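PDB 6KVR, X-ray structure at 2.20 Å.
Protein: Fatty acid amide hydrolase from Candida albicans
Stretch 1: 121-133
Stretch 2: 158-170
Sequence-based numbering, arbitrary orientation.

Stretch 1, residues 121-133: AMELFIDEGLKQA
Stretch 2 158-170: KEQMNYKDKITHG

In this fatty acid amide hydrolase, residues 121-133 run through a short strand at 123-124, pass through Phe125 at the N-cap position, and continue as a helix from Ile126, with regular backbone hydrogen bonds such as Gly129 N to Phe125 O (3.0 Å) and Gln132 N to Glu128 O (3.0 Å). Residues 158-170 have no regular helix or strand and are shaped instead by two turns. The two segments bury 421 Å² between them.

Stretch 2 begins with a type I turn from Lys158 to Met161, closed by a weak hydrogen bond from Met161 N to Lys158 O (3.3 Å). Within it, Glu159 (phi/psi -59/-40°) lies nearest stretch 1 in register, its CA 7.2 Å from the CA of Met122. Its CB packs 4.3 Å from SE of Met122, a selenomethionine with chi1 -46° (m), chi2 -145°, between wells, and chi3 47° (p). With chi1 t and chi2 m, the Glu159 carboxylate reaches back to its own segment: OE2 accepts from His169 N (2.9 Å) and OE1 from Gly170 N (2.8 Å), tying the two ends of the stretch together.

After the extended Met161 and Asn162, the CA-to-CB bond of Tyr163 (-120/128°, chi1 t, chi2 -77°) points toward stretch 1. The edge of Phe125 meets the face of the Tyr163 ring, with centroids 5.2 Å apart and planes at 60°; Phe125 CE2 lies 3.9 Å from Tyr163 CZ. The Tyr163 hydroxyl is also linked to the helix through a water, which is 2.6 Å from Tyr163 OH and donates to Glu128 OE1 at 2.5 Å.

A type II turn, Tyr163 to Lys166, follows. Lys164 adopts -56/126° and Asp165 the positive-phi conformation 67/26°, and Lys166 N donates a hydrogen bond to Tyr163 O at 3.2 Å. The chain leaves the turn extended at Lys166 (-135/148°), whose side chain is the centre of the contact. Its chi1 is m, chi2 and chi3 are t, and chi4 is 141°, between wells. NZ thereby comes to lie over a face of Phe125, 3.3 Å from the ring centroid and 8° off the normal, a cation-pi arrangement; CE follows at 4.1 Å from that centroid. The same NZ donates to Glu128 OE1 at 2.8 Å in a salt bridge, so one ammonium group engages both an aromatic face and a carboxylate. Phe125 has chi1 34° and chi2 -81°; Glu128 has chi1 m and chi2 t. Farther back along the lysine, CD lies 3.7 Å from Glu123 OE2.

Ile167 (-50/133°) directs its CB sideways, 4.2 Å from Glu123 OE1. A second water joins the pair, donating to Glu123 OE1 (2.8 Å) and accepting from Ile167 N (3.2 Å). Glu123 is m at chi1 and t at chi2.

Thr168 turns its CB away. His169 (-116/-15°, chi1 p, chi2 64°) starts sideways, but its ring approaches Met122: CE1 is 3.7 Å from Met122 CE, and SE lies 4.9 Å from the imidazole centroid, at the ring edge. Gly170, at 59/27°, ends the stretch.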

# COMPACT_ATOMS: atom_id res chain seq x y z
N ALA A 121 -26.24 15.27 -14.78
CA ALA A 121 -26.75 14.78 -13.51
C ALA A 121 -27.45 13.42 -13.66
O ALA A 121 -28.09 13.15 -14.69
CB ALA A 121 -27.73 15.78 -12.89
N MSE A 122 -27.31 12.56 -12.64
CA MSE A 122 -28.14 11.35 -12.53
C MSE A 122 -29.21 11.49 -11.45
O MSE A 122 -30.24 10.81 -11.49
CB MSE A 122 -27.30 10.10 -12.20
CG MSE A 122 -26.04 9.93 -13.00
SE MSE A 122 -25.60 8.04 -13.40
CE MSE A 122 -27.41 7.62 -13.95
N GLU A 123 -28.93 12.35 -10.47
CA GLU A 123 -29.84 12.61 -9.37
C GLU A 123 -29.70 14.07 -8.99
O GLU A 123 -28.59 14.61 -8.94
CB GLU A 123 -29.53 11.72 -8.15
CG GLU A 123 -30.22 10.35 -8.17
CD GLU A 123 -30.30 9.68 -6.78
OE1 GLU A 123 -31.07 8.70 -6.62
OE2 GLU A 123 -29.59 10.14 -5.85
N LEU A 124 -30.83 14.72 -8.76
CA LEU A 124 -30.87 16.11 -8.35
C LEU A 124 -31.70 16.20 -7.08
O LEU A 124 -32.76 15.59 -6.99
CB LEU A 124 -31.49 16.98 -9.43
CG LEU A 124 -30.56 17.66 -10.42
CD1 LEU A 124 -31.41 18.37 -11.48
CD2 LEU A 124 -29.69 18.64 -9.67
N PHE A 125 -31.20 16.92 -6.08
CA PHE A 125 -31.97 17.10 -4.86
C PHE A 125 -31.70 18.51 -4.34
O PHE A 125 -31.11 18.71 -3.26
CB PHE A 125 -31.71 16.02 -3.81
CG PHE A 125 -30.29 15.50 -3.75
CD1 PHE A 125 -29.84 14.53 -4.65
CD2 PHE A 125 -29.42 15.93 -2.76
CE1 PHE A 125 -28.53 14.01 -4.57
CE2 PHE A 125 -28.12 15.43 -2.66
CZ PHE A 125 -27.67 14.47 -3.57
N ILE A 126 -32.17 19.50 -5.11
CA ILE A 126 -31.90 20.90 -4.80
C ILE A 126 -32.57 21.28 -3.48
O ILE A 126 -32.00 22.04 -2.68
CB ILE A 126 -32.38 21.81 -5.95
CG1 ILE A 126 -31.67 21.44 -7.26
CG2 ILE A 126 -32.16 23.28 -5.63
CD1 ILE A 126 -30.16 21.41 -7.16
N ASP A 127 -33.77 20.76 -3.23
CA ASP A 127 -34.50 21.07 -2.00
C ASP A 127 -33.73 20.60 -0.76
O ASP A 127 -33.58 21.35 0.21
CB ASP A 127 -35.89 20.44 -2.05
CG ASP A 127 -35.85 18.94 -2.36
OD1 ASP A 127 -36.91 18.27 -2.25
OD2 ASP A 127 -34.76 18.44 -2.73
N GLU A 128 -33.22 19.35 -0.78
CA GLU A 128 -32.41 18.90 0.34
C GLU A 128 -31.15 19.73 0.46
O GLU A 128 -30.70 20.03 1.57
CB GLU A 128 -32.04 17.43 0.17
CG GLU A 128 -33.22 16.47 0.08
CD GLU A 128 -32.76 15.06 -0.22
OE1 GLU A 128 -31.70 14.66 0.31
OE2 GLU A 128 -33.44 14.35 -0.99
N GLY A 129 -30.55 20.10 -0.67
CA GLY A 129 -29.40 20.99 -0.62
C GLY A 129 -29.73 22.29 0.09
O GLY A 129 -28.97 22.75 0.94
N LEU A 130 -30.89 22.88 -0.23
CA LEU A 130 -31.29 24.14 0.40
C LEU A 130 -31.38 24.00 1.92
O LEU A 130 -30.86 24.84 2.67
CB LEU A 130 -32.64 24.61 -0.18
CG LEU A 130 -33.14 25.94 0.38
CD1 LEU A 130 -32.05 27.01 0.27
CD2 LEU A 130 -34.46 26.42 -0.28
N LYS A 131 -32.02 22.93 2.39
CA LYS A 131 -32.11 22.67 3.83
C LYS A 131 -30.73 22.53 4.47
O LYS A 131 -30.49 23.04 5.57
CB LYS A 131 -32.96 21.42 4.08
CG LYS A 131 -34.44 21.72 4.11
CD LYS A 131 -35.25 20.44 4.14
CE LYS A 131 -36.62 20.64 3.51
NZ LYS A 131 -37.40 21.69 4.21
N GLN A 132 -29.80 21.85 3.79
CA GLN A 132 -28.43 21.76 4.29
C GLN A 132 -27.80 23.14 4.40
O GLN A 132 -27.11 23.45 5.38
CB GLN A 132 -27.57 20.90 3.38
CG GLN A 132 -27.95 19.46 3.26
CD GLN A 132 -27.09 18.77 2.23
OE1 GLN A 132 -25.86 18.78 2.32
NE2 GLN A 132 -27.74 18.18 1.21
N ALA A 133 -27.96 23.97 3.36
CA ALA A 133 -27.38 25.31 3.41
C ALA A 133 -27.99 26.12 4.54
O ALA A 133 -27.31 26.94 5.16
CB ALA A 133 -27.57 26.03 2.08
N LYS A 158 -19.67 12.08 -7.63
CA LYS A 158 -19.87 10.99 -8.57
C LYS A 158 -20.88 10.00 -7.99
O LYS A 158 -20.84 9.70 -6.79
CB LYS A 158 -18.53 10.31 -8.87
CG LYS A 158 -18.51 9.37 -10.06
CD LYS A 158 -17.11 8.77 -10.23
CE LYS A 158 -17.09 7.69 -11.31
NZ LYS A 158 -15.71 7.40 -11.82
N GLU A 159 -21.80 9.53 -8.84
CA GLU A 159 -22.92 8.72 -8.36
C GLU A 159 -22.48 7.45 -7.63
O GLU A 159 -23.08 7.07 -6.62
CB GLU A 159 -23.86 8.36 -9.52
CG GLU A 159 -25.20 7.72 -9.09
CD GLU A 159 -25.10 6.21 -8.75
OE1 GLU A 159 -24.07 5.56 -9.08
OE2 GLU A 159 -26.05 5.67 -8.14
N GLN A 160 -21.44 6.77 -8.13
CA GLN A 160 -21.10 5.45 -7.59
C GLN A 160 -20.73 5.47 -6.11
O GLN A 160 -20.70 4.40 -5.48
CB GLN A 160 -19.97 4.83 -8.43
CG GLN A 160 -18.65 5.60 -8.39
CD GLN A 160 -17.66 4.98 -7.44
OE1 GLN A 160 -17.72 3.77 -7.17
NE2 GLN A 160 -16.73 5.79 -6.93
N MSE A 161 -20.46 6.63 -5.52
CA MSE A 161 -20.16 6.69 -4.09
C MSE A 161 -21.43 6.56 -3.26
O MSE A 161 -22.42 7.24 -3.54
CB MSE A 161 -19.44 7.99 -3.73
CG MSE A 161 -18.10 8.16 -4.40
SE MSE A 161 -17.23 9.86 -3.94
CE MSE A 161 -18.41 11.00 -4.94
N ASN A 162 -21.38 5.71 -2.24
CA ASN A 162 -22.51 5.56 -1.32
C ASN A 162 -23.00 6.92 -0.85
O ASN A 162 -22.22 7.73 -0.33
CB ASN A 162 -22.12 4.73 -0.09
CG ASN A 162 -22.12 3.24 -0.35
OD1 ASN A 162 -22.56 2.79 -1.41
ND2 ASN A 162 -21.64 2.46 0.62
N TYR A 163 -24.29 7.17 -1.03
CA TYR A 163 -24.95 8.31 -0.44
C TYR A 163 -26.06 7.77 0.45
O TYR A 163 -26.89 6.97 -0.01
CB TYR A 163 -25.53 9.26 -1.50
CG TYR A 163 -25.88 10.63 -0.96
CD1 TYR A 163 -27.04 10.83 -0.23
CD2 TYR A 163 -25.05 11.73 -1.19
CE1 TYR A 163 -27.37 12.08 0.26
CE2 TYR A 163 -25.36 12.99 -0.69
CZ TYR A 163 -26.53 13.15 0.03
OH TYR A 163 -26.86 14.38 0.54
N LYS A 164 -26.09 8.22 1.70
CA LYS A 164 -27.01 7.68 2.69
C LYS A 164 -28.46 7.79 2.22
O LYS A 164 -28.92 8.87 1.83
CB LYS A 164 -26.83 8.41 4.02
CG LYS A 164 -28.02 8.34 4.93
CD LYS A 164 -27.70 8.97 6.27
CE LYS A 164 -28.90 8.85 7.22
NZ LYS A 164 -28.49 8.93 8.65
N ASP A 165 -29.15 6.65 2.24
CA ASP A 165 -30.58 6.55 1.98
C ASP A 165 -30.94 6.90 0.54
O ASP A 165 -32.07 7.30 0.27
CB ASP A 165 -31.39 7.41 2.94
CG ASP A 165 -31.28 6.91 4.37
OD1 ASP A 165 -31.15 5.68 4.53
OD2 ASP A 165 -31.31 7.73 5.32
N LYS A 166 -30.02 6.73 -0.40
CA LYS A 166 -30.31 6.97 -1.80
C LYS A 166 -29.75 5.83 -2.64
O LYS A 166 -28.75 5.20 -2.28
CB LYS A 166 -29.74 8.30 -2.27
CG LYS A 166 -30.66 9.43 -1.95
CD LYS A 166 -30.04 10.77 -2.27
CE LYS A 166 -31.05 11.89 -2.04
NZ LYS A 166 -30.27 12.97 -1.44
N ILE A 167 -30.45 5.55 -3.75
CA ILE A 167 -29.98 4.54 -4.69
C ILE A 167 -28.53 4.82 -5.03
O ILE A 167 -28.15 5.97 -5.32
CB ILE A 167 -30.83 4.54 -5.97
CG1 ILE A 167 -32.24 4.04 -5.70
CG2 ILE A 167 -30.16 3.68 -7.04
CD1 ILE A 167 -33.22 4.41 -6.85
N THR A 168 -27.71 3.78 -4.99
CA THR A 168 -26.32 3.83 -5.41
C THR A 168 -26.08 2.63 -6.31
O THR A 168 -25.97 1.50 -5.83
CB THR A 168 -25.38 3.84 -4.22
OG1 THR A 168 -25.73 4.93 -3.36
CG2 THR A 168 -23.91 4.00 -4.67
N HIS A 169 -26.00 2.87 -7.61
CA HIS A 169 -25.96 1.78 -8.56
C HIS A 169 -24.67 1.69 -9.36
O HIS A 169 -24.43 0.65 -9.98
CB HIS A 169 -27.16 1.89 -9.53
CG HIS A 169 -27.26 3.22 -10.21
ND1 HIS A 169 -26.30 3.68 -11.08
CD2 HIS A 169 -28.21 4.19 -10.15
CE1 HIS A 169 -26.65 4.88 -11.53
NE2 HIS A 169 -27.81 5.20 -10.99
N GLY A 170 -23.85 2.74 -9.35
CA GLY A 170 -22.56 2.67 -10.04
C GLY A 170 -22.66 2.40 -11.53
O GLY A 170 -21.72 1.83 -12.11
O HOH W 1 -32.74 7.67 -4.62
O HOH W 2 -29.33 14.93 1.11